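Aspartokinase (Arabidopsis thaliana, PDB 2CDQ) catalyses the ATP-dependent phosphorylation of L-aspartate to 4-phospho-L-aspartate, the first step of lysine, threonine, methionine and isoleucine synthesis, with lysine and S-adenosylmethionine as allosteric effectors. Local coordinates at residues R230-L235 and V290-S295; T238-K242 and P298-I304; L283-G287 and S334-K338; P59-L63 and V209-G214; D141-S145 and A224-L228. All coordinates share one frame; numbering follows the deposited sequence.

Contact 1 of 5, residues R230-L235 and V290-S295. With LYS (lysine), chain D.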
# COMPACT_ATOMS: atom_id res chain seq x y z
N ARG A 230 -10.10 -8.23 20.00
CA ARG A 230 -9.45 -9.32 19.28
C ARG A 230 -8.35 -9.87 20.17
O ARG A 230 -7.83 -9.17 21.05
CB ARG A 230 -8.85 -8.82 17.97
CG ARG A 230 -9.85 -8.22 17.00
CD ARG A 230 -9.17 -7.26 16.02
NE ARG A 230 -10.11 -6.51 15.18
CZ ARG A 230 -11.23 -6.99 14.64
NH1 ARG A 230 -11.58 -8.26 14.82
NH2 ARG A 230 -11.99 -6.20 13.90
N GLY A 231 -7.99 -11.13 19.97
CA GLY A 231 -7.02 -11.75 20.87
C GLY A 231 -7.76 -12.53 21.93
O GLY A 231 -7.34 -13.62 22.31
N GLY A 232 -8.86 -11.96 22.41
CA GLY A 232 -9.85 -12.67 23.22
C GLY A 232 -9.27 -13.57 24.29
O GLY A 232 -8.35 -13.18 25.02
N SER A 233 -9.81 -14.78 24.38
CA SER A 233 -9.39 -15.73 25.40
C SER A 233 -7.94 -16.17 25.24
O SER A 233 -7.28 -16.49 26.23
CB SER A 233 -10.33 -16.94 25.44
OG SER A 233 -11.64 -16.54 25.77
N ASP A 234 -7.44 -16.18 24.00
CA ASP A 234 -6.04 -16.50 23.74
C ASP A 234 -5.14 -15.55 24.54
O ASP A 234 -4.20 -15.99 25.22
CB ASP A 234 -5.69 -16.43 22.24
CG ASP A 234 -6.40 -17.50 21.40
OD1 ASP A 234 -6.61 -18.64 21.88
OD2 ASP A 234 -6.73 -17.20 20.23
N LEU A 235 -5.44 -14.25 24.47
CA LEU A 235 -4.70 -13.23 25.21
C LEU A 235 -4.68 -13.50 26.72
O LEU A 235 -3.63 -13.37 27.36
CB LEU A 235 -5.27 -11.83 24.94
CG LEU A 235 -4.55 -10.63 25.58
CD1 LEU A 235 -3.08 -10.59 25.21
CD2 LEU A 235 -5.24 -9.32 25.20
N VAL A 290 -7.27 -18.91 15.47
CA VAL A 290 -6.70 -18.68 16.80
C VAL A 290 -5.52 -17.70 16.79
O VAL A 290 -4.96 -17.39 15.74
CB VAL A 290 -6.22 -20.01 17.47
CG1 VAL A 290 -7.41 -20.87 17.89
CG2 VAL A 290 -5.27 -20.79 16.55
N LEU A 291 -5.17 -17.22 17.98
CA LEU A 291 -3.96 -16.44 18.20
C LEU A 291 -3.83 -15.22 17.29
O LEU A 291 -2.95 -15.16 16.42
CB LEU A 291 -2.72 -17.34 18.11
CG LEU A 291 -2.63 -18.45 19.16
CD1 LEU A 291 -1.74 -19.57 18.68
CD2 LEU A 291 -2.12 -17.90 20.49
N HIS A 292 -4.73 -14.26 17.49
CA HIS A 292 -4.60 -12.95 16.88
C HIS A 292 -3.22 -12.41 17.29
O HIS A 292 -2.78 -12.66 18.41
CB HIS A 292 -5.72 -12.03 17.36
CG HIS A 292 -5.64 -10.64 16.82
ND1 HIS A 292 -4.79 -9.69 17.34
CD2 HIS A 292 -6.30 -10.04 15.81
CE1 HIS A 292 -4.93 -8.56 16.68
NE2 HIS A 292 -5.85 -8.74 15.74
N PRO A 293 -2.54 -11.68 16.38
CA PRO A 293 -1.18 -11.21 16.65
C PRO A 293 -1.01 -10.53 18.01
O PRO A 293 0.01 -10.71 18.66
CB PRO A 293 -0.94 -10.21 15.53
CG PRO A 293 -1.74 -10.74 14.42
CD PRO A 293 -2.98 -11.28 15.03
N GLN A 294 -2.03 -9.77 18.41
CA GLN A 294 -2.01 -9.02 19.66
C GLN A 294 -2.02 -9.92 20.89
O GLN A 294 -1.63 -9.50 21.98
CB GLN A 294 -3.21 -8.09 19.70
CG GLN A 294 -3.15 -6.97 20.72
CD GLN A 294 -4.42 -6.15 20.72
OE1 GLN A 294 -4.41 -4.99 20.29
NE2 GLN A 294 -5.53 -6.75 21.16
N SER A 295 -2.45 -11.17 20.71
CA SER A 295 -2.53 -12.11 21.81
C SER A 295 -1.19 -12.81 22.09
O SER A 295 -1.01 -13.38 23.16
CB SER A 295 -3.62 -13.15 21.56
OG SER A 295 -3.28 -14.00 20.49
N LYS D . -15.82 -16.29 24.33
CA LYS D . -16.04 -16.19 22.86
C LYS D . -15.93 -17.56 22.17
O LYS D . -16.65 -18.50 22.54
CB LYS D . -15.09 -15.16 22.24
CG LYS D . -13.64 -15.26 22.73
CD LYS D . -12.71 -14.40 21.88
CE LYS D . -12.52 -14.98 20.49
NZ LYS D . -11.63 -14.12 19.67
OXT LYS D . -15.15 -17.80 21.24
O HOH W 1 -6.55 -14.67 19.41

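Contact 2 of 5, residues T238-K242 and P298-I304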
# COMPACT_ATOMS: atom_id res chain seq x y z
N THR A 238 -2.12 -16.27 27.42
CA THR A 238 -0.72 -15.81 27.33
C THR A 238 -0.35 -14.84 28.45
O THR A 238 0.76 -14.88 28.97
CB THR A 238 -0.41 -15.16 25.98
OG1 THR A 238 -1.33 -14.09 25.75
CG2 THR A 238 -0.52 -16.18 24.85
N THR A 239 -1.29 -13.96 28.80
CA THR A 239 -1.13 -13.04 29.92
C THR A 239 -0.81 -13.82 31.20
O THR A 239 0.23 -13.61 31.82
CB THR A 239 -2.37 -12.15 30.11
OG1 THR A 239 -2.61 -11.42 28.90
CG2 THR A 239 -2.19 -11.18 31.27
N ILE A 240 -1.70 -14.75 31.57
CA ILE A 240 -1.48 -15.64 32.71
C ILE A 240 -0.12 -16.35 32.63
O ILE A 240 0.59 -16.47 33.63
CB ILE A 240 -2.63 -16.66 32.86
CG1 ILE A 240 -3.91 -15.94 33.28
CG2 ILE A 240 -2.28 -17.74 33.88
CD1 ILE A 240 -5.16 -16.74 33.01
N GLY A 241 0.24 -16.78 31.42
CA GLY A 241 1.54 -17.41 31.17
C GLY A 241 2.71 -16.54 31.60
O GLY A 241 3.56 -16.99 32.38
N LYS A 242 2.75 -15.30 31.10
CA LYS A 242 3.80 -14.33 31.45
C LYS A 242 3.79 -13.99 32.94
O LYS A 242 4.85 -13.91 33.57
CB LYS A 242 3.66 -13.05 30.60
CG LYS A 242 4.70 -11.96 30.93
CD LYS A 242 4.64 -10.80 29.93
CE LYS A 242 5.82 -9.83 30.10
NZ LYS A 242 5.53 -8.70 31.02
N PRO A 298 2.32 -10.96 24.97
CA PRO A 298 2.77 -11.35 26.31
C PRO A 298 3.67 -12.59 26.32
O PRO A 298 4.54 -12.71 27.18
CB PRO A 298 1.47 -11.65 27.06
CG PRO A 298 0.44 -10.91 26.32
CD PRO A 298 0.84 -10.97 24.89
N ALA A 299 3.47 -13.50 25.36
CA ALA A 299 4.30 -14.70 25.26
C ALA A 299 5.64 -14.37 24.60
O ALA A 299 6.66 -14.97 24.95
CB ALA A 299 3.58 -15.79 24.48
N ARG A 300 5.62 -13.43 23.66
CA ARG A 300 6.83 -12.98 22.99
C ARG A 300 7.78 -12.33 23.99
O ARG A 300 8.93 -12.75 24.12
CB ARG A 300 6.52 -12.01 21.84
CG ARG A 300 5.95 -12.65 20.58
CD ARG A 300 5.82 -11.63 19.43
NE ARG A 300 7.08 -11.42 18.72
CZ ARG A 300 7.26 -11.62 17.42
NH1 ARG A 300 6.26 -12.02 16.65
NH2 ARG A 300 8.45 -11.40 16.87
N GLU A 301 7.28 -11.32 24.71
CA GLU A 301 8.10 -10.58 25.67
C GLU A 301 8.43 -11.40 26.92
O GLU A 301 9.50 -11.22 27.52
CB GLU A 301 7.48 -9.22 26.02
CG GLU A 301 6.07 -9.27 26.60
CD GLU A 301 5.30 -7.95 26.48
OE1 GLU A 301 4.18 -7.86 27.04
OE2 GLU A 301 5.81 -7.01 25.83
N GLY A 302 7.53 -12.30 27.30
CA GLY A 302 7.77 -13.22 28.40
C GLY A 302 8.65 -14.40 28.00
O GLY A 302 9.08 -15.18 28.86
N GLU A 303 8.89 -14.53 26.70
CA GLU A 303 9.69 -15.62 26.11
C GLU A 303 9.20 -17.02 26.51
O GLU A 303 9.95 -17.83 27.06
CB GLU A 303 11.19 -15.44 26.40
CG GLU A 303 11.80 -14.29 25.64
CD GLU A 303 13.31 -14.33 25.65
OE1 GLU A 303 13.88 -14.82 24.65
OE2 GLU A 303 13.92 -13.89 26.65
N ILE A 304 7.93 -17.27 26.20
CA ILE A 304 7.27 -18.53 26.51
C ILE A 304 6.66 -19.09 25.22
O ILE A 304 5.83 -18.43 24.59
CB ILE A 304 6.11 -18.32 27.52
CG1 ILE A 304 6.57 -17.46 28.70
CG2 ILE A 304 5.55 -19.65 28.00
CD1 ILE A 304 5.44 -16.75 29.39

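Contact 3 of 5, residues L283-G287 and S334-K338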
# COMPACT_ATOMS: atom_id res chain seq x y z
N LEU A 283 -0.19 -15.77 10.02
CA LEU A 283 -0.78 -17.04 9.65
C LEU A 283 -1.92 -17.50 10.56
O LEU A 283 -3.00 -17.82 10.07
CB LEU A 283 0.31 -18.12 9.60
CG LEU A 283 -0.07 -19.57 9.33
CD1 LEU A 283 -0.63 -19.73 7.93
CD2 LEU A 283 1.14 -20.45 9.53
N ALA A 284 -1.67 -17.54 11.86
CA ALA A 284 -2.56 -18.19 12.83
C ALA A 284 -4.01 -17.68 12.88
O ALA A 284 -4.92 -18.47 13.11
CB ALA A 284 -1.94 -18.18 14.23
N TYR A 285 -4.21 -16.38 12.68
CA TYR A 285 -5.55 -15.80 12.82
C TYR A 285 -6.48 -16.14 11.66
O TYR A 285 -7.66 -16.44 11.87
CB TYR A 285 -5.46 -14.28 13.02
CG TYR A 285 -6.72 -13.65 13.56
CD1 TYR A 285 -7.30 -14.08 14.76
CD2 TYR A 285 -7.34 -12.60 12.88
CE1 TYR A 285 -8.46 -13.49 15.26
CE2 TYR A 285 -8.50 -12.00 13.37
CZ TYR A 285 -9.05 -12.45 14.55
OH TYR A 285 -10.19 -11.85 15.03
N PHE A 286 -5.95 -16.10 10.43
CA PHE A 286 -6.73 -16.40 9.23
C PHE A 286 -6.59 -17.86 8.76
O PHE A 286 -7.49 -18.38 8.11
CB PHE A 286 -6.34 -15.46 8.09
CG PHE A 286 -6.90 -14.08 8.22
CD1 PHE A 286 -6.16 -13.06 8.81
CD2 PHE A 286 -8.17 -13.78 7.73
CE1 PHE A 286 -6.68 -11.76 8.93
CE2 PHE A 286 -8.70 -12.49 7.85
CZ PHE A 286 -7.95 -11.48 8.44
N GLY A 287 -5.46 -18.49 9.08
CA GLY A 287 -5.17 -19.87 8.66
C GLY A 287 -5.85 -20.88 9.57
O GLY A 287 -6.63 -21.71 9.11
N SER A 334 2.51 -22.52 4.77
CA SER A 334 1.07 -22.71 4.68
C SER A 334 0.47 -21.78 3.62
O SER A 334 1.10 -20.80 3.22
CB SER A 334 0.41 -22.46 6.03
OG SER A 334 -1.00 -22.58 5.96
N ILE A 335 -0.73 -22.11 3.17
CA ILE A 335 -1.50 -21.33 2.20
C ILE A 335 -2.77 -20.86 2.90
O ILE A 335 -3.48 -21.66 3.51
CB ILE A 335 -1.88 -22.19 0.99
CG1 ILE A 335 -0.61 -22.64 0.25
CG2 ILE A 335 -2.83 -21.43 0.06
CD1 ILE A 335 -0.78 -23.89 -0.60
N VAL A 336 -3.05 -19.56 2.82
CA VAL A 336 -4.23 -18.99 3.48
C VAL A 336 -5.23 -18.43 2.48
O VAL A 336 -4.85 -17.81 1.49
CB VAL A 336 -3.84 -17.87 4.50
CG1 VAL A 336 -5.06 -17.29 5.18
CG2 VAL A 336 -2.89 -18.41 5.54
N LEU A 337 -6.52 -18.66 2.74
CA LEU A 337 -7.58 -18.09 1.91
C LEU A 337 -8.49 -17.11 2.66
O LEU A 337 -8.91 -17.38 3.78
CB LEU A 337 -8.42 -19.20 1.27
CG LEU A 337 -9.49 -18.74 0.28
CD1 LEU A 337 -8.85 -18.20 -0.99
CD2 LEU A 337 -10.43 -19.89 -0.05
N LYS A 338 -8.76 -15.98 2.02
CA LYS A 338 -9.76 -15.03 2.49
C LYS A 338 -10.84 -15.00 1.43
O LYS A 338 -10.60 -14.57 0.30
CB LYS A 338 -9.16 -13.63 2.65
CG LYS A 338 -8.28 -13.46 3.86
CD LYS A 338 -7.55 -12.13 3.82
CE LYS A 338 -6.46 -12.06 4.89
NZ LYS A 338 -5.65 -10.81 4.79

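Contact 4 of 5, residues P59-L63 and V209-G214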
# COMPACT_ATOMS: atom_id res chain seq x y z
N PRO A 59 -2.59 -27.58 35.78
CA PRO A 59 -2.93 -26.56 34.80
C PRO A 59 -3.77 -25.39 35.32
O PRO A 59 -4.42 -25.51 36.36
CB PRO A 59 -3.74 -27.34 33.77
CG PRO A 59 -4.38 -28.47 34.56
CD PRO A 59 -3.63 -28.61 35.88
N VAL A 60 -3.72 -24.28 34.60
CA VAL A 60 -4.71 -23.20 34.74
C VAL A 60 -5.59 -23.26 33.49
O VAL A 60 -5.08 -23.28 32.37
CB VAL A 60 -4.05 -21.80 34.87
CG1 VAL A 60 -5.07 -20.69 34.63
CG2 VAL A 60 -3.42 -21.64 36.24
N ILE A 61 -6.90 -23.30 33.69
CA ILE A 61 -7.82 -23.44 32.57
C ILE A 61 -8.46 -22.11 32.20
O ILE A 61 -9.02 -21.41 33.05
CB ILE A 61 -8.89 -24.52 32.84
CG1 ILE A 61 -8.24 -25.83 33.34
CG2 ILE A 61 -9.77 -24.76 31.60
CD1 ILE A 61 -7.31 -26.53 32.34
N VAL A 62 -8.35 -21.76 30.92
CA VAL A 62 -8.97 -20.56 30.38
C VAL A 62 -10.12 -20.98 29.49
O VAL A 62 -9.90 -21.68 28.48
CB VAL A 62 -7.97 -19.70 29.57
CG1 VAL A 62 -8.66 -18.48 28.98
CG2 VAL A 62 -6.82 -19.25 30.45
N LEU A 63 -11.33 -20.58 29.84
CA LEU A 63 -12.51 -20.94 29.07
C LEU A 63 -13.16 -19.77 28.35
O LEU A 63 -13.30 -18.68 28.91
CB LEU A 63 -13.57 -21.62 29.94
CG LEU A 63 -13.29 -23.00 30.53
CD1 LEU A 63 -14.55 -23.48 31.20
CD2 LEU A 63 -12.83 -23.99 29.48
N VAL A 209 -7.59 -26.45 40.77
CA VAL A 209 -7.40 -26.09 39.35
C VAL A 209 -8.19 -24.82 39.02
O VAL A 209 -9.42 -24.83 39.03
CB VAL A 209 -7.80 -27.25 38.40
CG1 VAL A 209 -7.51 -26.87 36.95
CG2 VAL A 209 -7.07 -28.54 38.76
N PRO A 210 -7.47 -23.71 38.74
CA PRO A 210 -8.13 -22.44 38.41
C PRO A 210 -8.85 -22.48 37.06
O PRO A 210 -8.29 -22.96 36.06
CB PRO A 210 -6.96 -21.44 38.37
CG PRO A 210 -5.82 -22.14 39.05
CD PRO A 210 -6.00 -23.58 38.72
N ILE A 211 -10.10 -22.00 37.05
CA ILE A 211 -10.90 -21.93 35.83
C ILE A 211 -11.25 -20.47 35.59
O ILE A 211 -12.15 -19.93 36.23
CB ILE A 211 -12.19 -22.79 35.95
CG1 ILE A 211 -11.91 -24.18 36.54
CG2 ILE A 211 -12.90 -22.90 34.59
CD1 ILE A 211 -10.99 -25.08 35.72
N VAL A 212 -10.52 -19.84 34.67
CA VAL A 212 -10.61 -18.39 34.45
C VAL A 212 -11.40 -18.01 33.18
O VAL A 212 -11.21 -18.61 32.11
CB VAL A 212 -9.21 -17.72 34.39
CG1 VAL A 212 -9.31 -16.22 34.65
CG2 VAL A 212 -8.26 -18.36 35.41
N THR A 213 -12.27 -17.00 33.32
CA THR A 213 -12.98 -16.39 32.20
C THR A 213 -11.98 -15.76 31.24
O THR A 213 -10.98 -15.18 31.67
CB THR A 213 -13.93 -15.28 32.68
OG1 THR A 213 -13.16 -14.27 33.33
CG2 THR A 213 -14.97 -15.83 33.65
N GLY A 214 -12.25 -15.85 29.94
CA GLY A 214 -11.22 -15.59 28.95
C GLY A 214 -11.22 -14.22 28.30
O GLY A 214 -10.17 -13.67 27.97

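Contact 5 of 5, residues D141-S145 and A224-L228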
# COMPACT_ATOMS: atom_id res chain seq x y z
N ASP A 141 -20.12 -4.74 26.66
CA ASP A 141 -19.12 -5.50 27.39
C ASP A 141 -19.70 -6.27 28.58
O ASP A 141 -19.30 -7.41 28.83
CB ASP A 141 -17.99 -4.60 27.87
CG ASP A 141 -16.83 -4.57 26.92
OD1 ASP A 141 -17.02 -4.83 25.71
OD2 ASP A 141 -15.70 -4.30 27.38
N TYR A 142 -20.63 -5.64 29.30
CA TYR A 142 -21.28 -6.30 30.43
C TYR A 142 -22.11 -7.48 29.95
O TYR A 142 -22.01 -8.58 30.49
CB TYR A 142 -22.13 -5.29 31.22
CG TYR A 142 -22.74 -5.87 32.49
CD1 TYR A 142 -21.95 -6.17 33.60
CD2 TYR A 142 -24.12 -6.10 32.57
CE1 TYR A 142 -22.51 -6.70 34.76
CE2 TYR A 142 -24.69 -6.62 33.73
CZ TYR A 142 -23.88 -6.93 34.81
OH TYR A 142 -24.45 -7.45 35.96
N LEU A 143 -22.90 -7.24 28.90
CA LEU A 143 -23.75 -8.25 28.28
C LEU A 143 -22.95 -9.52 27.94
O LEU A 143 -23.27 -10.61 28.44
CB LEU A 143 -24.41 -7.68 27.02
CG LEU A 143 -25.79 -8.12 26.53
CD1 LEU A 143 -26.01 -7.61 25.12
CD2 LEU A 143 -25.99 -9.62 26.55
N VAL A 144 -21.90 -9.38 27.13
CA VAL A 144 -21.13 -10.56 26.72
C VAL A 144 -20.38 -11.24 27.88
O VAL A 144 -20.03 -12.42 27.77
CB VAL A 144 -20.17 -10.30 25.50
CG1 VAL A 144 -20.77 -9.32 24.52
CG2 VAL A 144 -18.81 -9.84 25.95
N SER A 145 -20.15 -10.52 28.98
CA SER A 145 -19.42 -11.07 30.13
C SER A 145 -20.16 -12.27 30.75
O SER A 145 -19.54 -13.16 31.32
CB SER A 145 -19.13 -10.00 31.20
OG SER A 145 -20.24 -9.75 32.05
N ALA A 224 -15.44 -1.04 35.75
CA ALA A 224 -16.47 -1.76 35.00
C ALA A 224 -15.91 -2.92 34.14
O ALA A 224 -14.76 -2.89 33.71
CB ALA A 224 -17.27 -0.79 34.13
N VAL A 225 -16.75 -3.93 33.92
CA VAL A 225 -16.36 -5.12 33.18
C VAL A 225 -15.97 -4.78 31.74
O VAL A 225 -16.64 -3.99 31.07
CB VAL A 225 -17.47 -6.21 33.18
CG1 VAL A 225 -16.97 -7.49 32.56
CG2 VAL A 225 -17.96 -6.47 34.61
N THR A 226 -14.88 -5.38 31.29
CA THR A 226 -14.29 -5.05 30.00
C THR A 226 -13.95 -6.32 29.21
O THR A 226 -13.56 -7.32 29.79
CB THR A 226 -13.02 -4.19 30.23
OG1 THR A 226 -13.38 -2.80 30.15
CG2 THR A 226 -11.96 -4.47 29.20
N THR A 227 -14.12 -6.26 27.88
CA THR A 227 -13.64 -7.33 27.00
C THR A 227 -12.33 -6.95 26.32
O THR A 227 -12.12 -5.78 26.00
CB THR A 227 -14.68 -7.75 25.93
OG1 THR A 227 -15.01 -6.62 25.11
CG2 THR A 227 -15.92 -8.30 26.57
N LEU A 228 -11.48 -7.94 26.09
CA LEU A 228 -10.10 -7.69 25.64
C LEU A 228 -9.93 -7.46 24.13
O LEU A 228 -8.80 -7.38 23.64
CB LEU A 228 -9.18 -8.82 26.12
CG LEU A 228 -9.19 -9.13 27.63
CD1 LEU A 228 -8.37 -10.36 27.95
CD2 LEU A 228 -8.72 -7.94 28.46

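Contact 1 of 5, residues R230-L235 and V290-S295
With CG of H292 swung trans to the backbone N (chi1 178°) and CG of R230 turned back beside its own N (chi1 -60°), the imidazole ring meets the start of the arginine chain. R230 CB lies over one face of the H292 ring, 3.7 Å from the ring centroid, in a CH-pi contact; the ring of P293 lends its CD to the opposite face. The same torsion lets ND1 accept the N-H of Q294 at 3.0 Å, an N-cap for helix 293-302, while NE2 bonds to L352 O of the second subunit. Histidine suits the place because one flat ring can offer a face to R230, cap a helix through ND1 and reach the second subunit through NE2. D234 makes the direct polar link: L291 N reaches D234 OD2 at 2.7 Å, coming from above the carboxylate plane. A water also donates to D234 OD2 and to G231 O, and accepts from H292 N, tying both segments together. G231 has a positive phi (96°), backbone angles that call for glycine; its CA lies 3.7 Å from S295 CB. G232 CA lies 3.6 Å from CD of the bound lysine, whose pocket also includes S233. The other oxygen of D234, OD1, forms a salt bridge with K32, an ATP-binding residue by similarity. Beyond CD, which still touches H292 NE2, the R230 chain leads away, NH1 bonding to L391 O and its guanidinium making a cation-pi contact with W392. The contact joins the beginnings of helices 232-244 and 293-302, with D234, V290 and L291 resting on V251 of strand 248-253.

Contact 2 of 5, residues T238-K242 and P298-I304
Helices 238-242 and 298-302 run side by side in nearly the same direction, their axes 8.6 Å apart and 21° from parallel, with K242 and G302 coming within 5.1 Å CA to CA. At the upstream end the P298 ring sets its CG 3.7 Å from T238 OG1, and T238 CG2 meets the methyl of A299. A compact proline and alanine suit this close spacing. The T238 hydroxyl has its polar partners in the backbone, bonding to S295 O and L235 O. K242 reaches across with CG trans to its N (chi1 178°): its CD passes 3.3 Å from P298 O, and the K242 and E301 side chains cross at about a right angle, CE meeting CG. K242 NZ and E301 OE1 remain 4.3 Å apart, beyond a salt bridge, and the lysine makes a cation-pi contact with Y192. Helix 293-302 finishes in a Schellman motif, E303 taking the positive phi; the chain then brings I304 back so that its CD1 lies 3.5 Å from K242 N. T238, A299 and I304 all rest on I249 of strand 248-253, as expected of neighbouring helices covering one side of the sheet in the three-layer alpha/beta/alpha sandwich of the amino acid kinase family.

Contact 3 of 5, residues L283-G287 and S334-K338
The ring of F286 lies beneath the end of K338, whose CE sits almost exactly over the ring centre, 3.6 Å from the centroid and 8° off the normal. NZ follows over the same face at 4.4 Å from the F286 centroid, so a CH-pi contact passes directly into a cation-pi one. The lysine chain is extended beyond CG, which lets CG also graze the ring at F286 CD2, 3.9 Å away. Lower down the strand V336 divides its two methyls between the helix residues: CG1 packs on F286 CB at 3.7 Å, and CG2 on L283 CD1 at 3.5 Å. This branched side chain suits a site facing two turn-spaced neighbours, with G287 beside it bringing the helix backbone close; the CA atoms of G287 and V336 are 5.3 Å apart. L283, with CG trans to the backbone N (chi1 176°), extends CD1 on to S334 CB. The small serine accepts this methyl while its hydroxyl bonds to L259 O. Helix 283-287 and strand 334-338 cross at 53°, so the end of the catalytic domain's helix 277-287 leans on strand 332-339, outermost within this chain in an ACT-type sheet. That strand is paired there with strand 420-427. K338 NZ forms salt bridges with D373, which binds the allosteric lysine, and with E379 of the second subunit. Two carboxylates and an aromatic face would together probably favour the charged form of K338, so that one ammonium group meets the kinase helix, the D373 effector-site residue and the second subunit.

Contact 4 of 5, residues P59-L63 and V209-G214
Three backbone hydrogen bonds zip P59-L63 to V209-G214 in parallel register. I61 sits between two residues of the other strand, its N-H going to P210 O at 2.8 Å and its own carbonyl receiving V212 N at 2.7 Å; L63 N then bonds to V212 O at 3.0 Å. All three are close to straight, and the CA-H groups of I211 and V62 add weaker contacts to the carbonyls of I61 and V212. P210, having no N-H to give, fits the start of this ladder, where its CD lies 3.4 Å from P59 O. Side chains alternate across the sheet. On one face I61 and I211 stand side by side and point the same way, I211 CD1 lying 3.6 Å from I61 CB, because both hold CG1 beside the backbone N (chi1 -49° and -45°). L63 CD1 continues this row onto I211 CG2, while V209 CG1 closes it at the other end against I61 CG1. On the other face V60 meets P210, CG2 to CG at 3.7 Å, and sets CG1 near V212 CG2. Beta-branched and proline side chains suit these buried, extended positions. Further out, strand 29-33 bonds to the far edge of 59-63 through V60 and V62. Helix 137-161 covers the I211 and L63 face, with T213 beside the substrate-binding E148, and I240 of helix 232-244 covers the V60 and V62 face. A largely parallel central sheet with helices on both faces, its strand ends leading to the substrate and nucleotide sites, is the hallmark of the amino acid kinase fold.

Contact 5 of 5, residues D141-S145 and A224-L228
The carboxylate of D141 presents one of its faces to T227, which grips both oxygens from the same side. T227 N bonds to OD2 of D141 at 2.6 Å, approaching 61° out of the carboxylate plane, and T227 OG1 donates to OD1 at 2.8 Å, again from above the plane. Held at both ends, the carboxylate has little freedom to turn. The second flat group, the Y142 ring, is met near its plane at one edge by V225 CG2, 4.1 Å from CD1; F146 packs against this tyrosine edge-to-face, and the Y142 hydroxyl bonds to E121. The threonine achieves its double grip because its OG1 lies between its own N and carbonyl carbon (chi1 59°), placing hydroxyl and N-H on the same carboxylate. The same torsion puts the methyl CG2 beside the backbone N, where it meets CG2 of V144. Threonine suits the spot twice over, its side chain adding a hydroxyl donor to the backbone N-H for the aspartate and a methyl for the valine. V225 splits its branches, CG2 going to the tyrosine and CG1 to S145 CB at 3.6 Å. S145 OG donates to Y142 O within the helix (2.6 Å), on a lone pair in the carbonyl plane, while S145 CB is its nearest point to V225. D141 CB completes the contact beside V225 O. Strand 225-227 crosses helix 141-145 nearly at a right angle (83°), with axes 7.3 Å apart. It pairs antiparallel with strand 209-219, whose L216 touches both S145 and T227, while helix 113-132 packs on Y142 and L143 of helix 137-161.

Contacts 1, 2, 4 and 5 lie wholly within the amino acid kinase domain, whereas contact 3 ties that domain to an ACT-type sheet. Contacts 1 and 2 follow each other along the same pair of helices, 232-244 and 293-302, with centres 12 Å apart. Contacts 4 and 5 alternate along the chain and share a sheet through strands 209-219 and 225-227; both close before contact 1 opens. Contact 1 is the common neighbour, touching all four others. Contact 3, about 15 Å from it centre to centre, is reached through helix 277-287 and, like contact 1, meets the second subunit. Catalytic core, regulatory region and dimer interface are therefore joined by continuous packing.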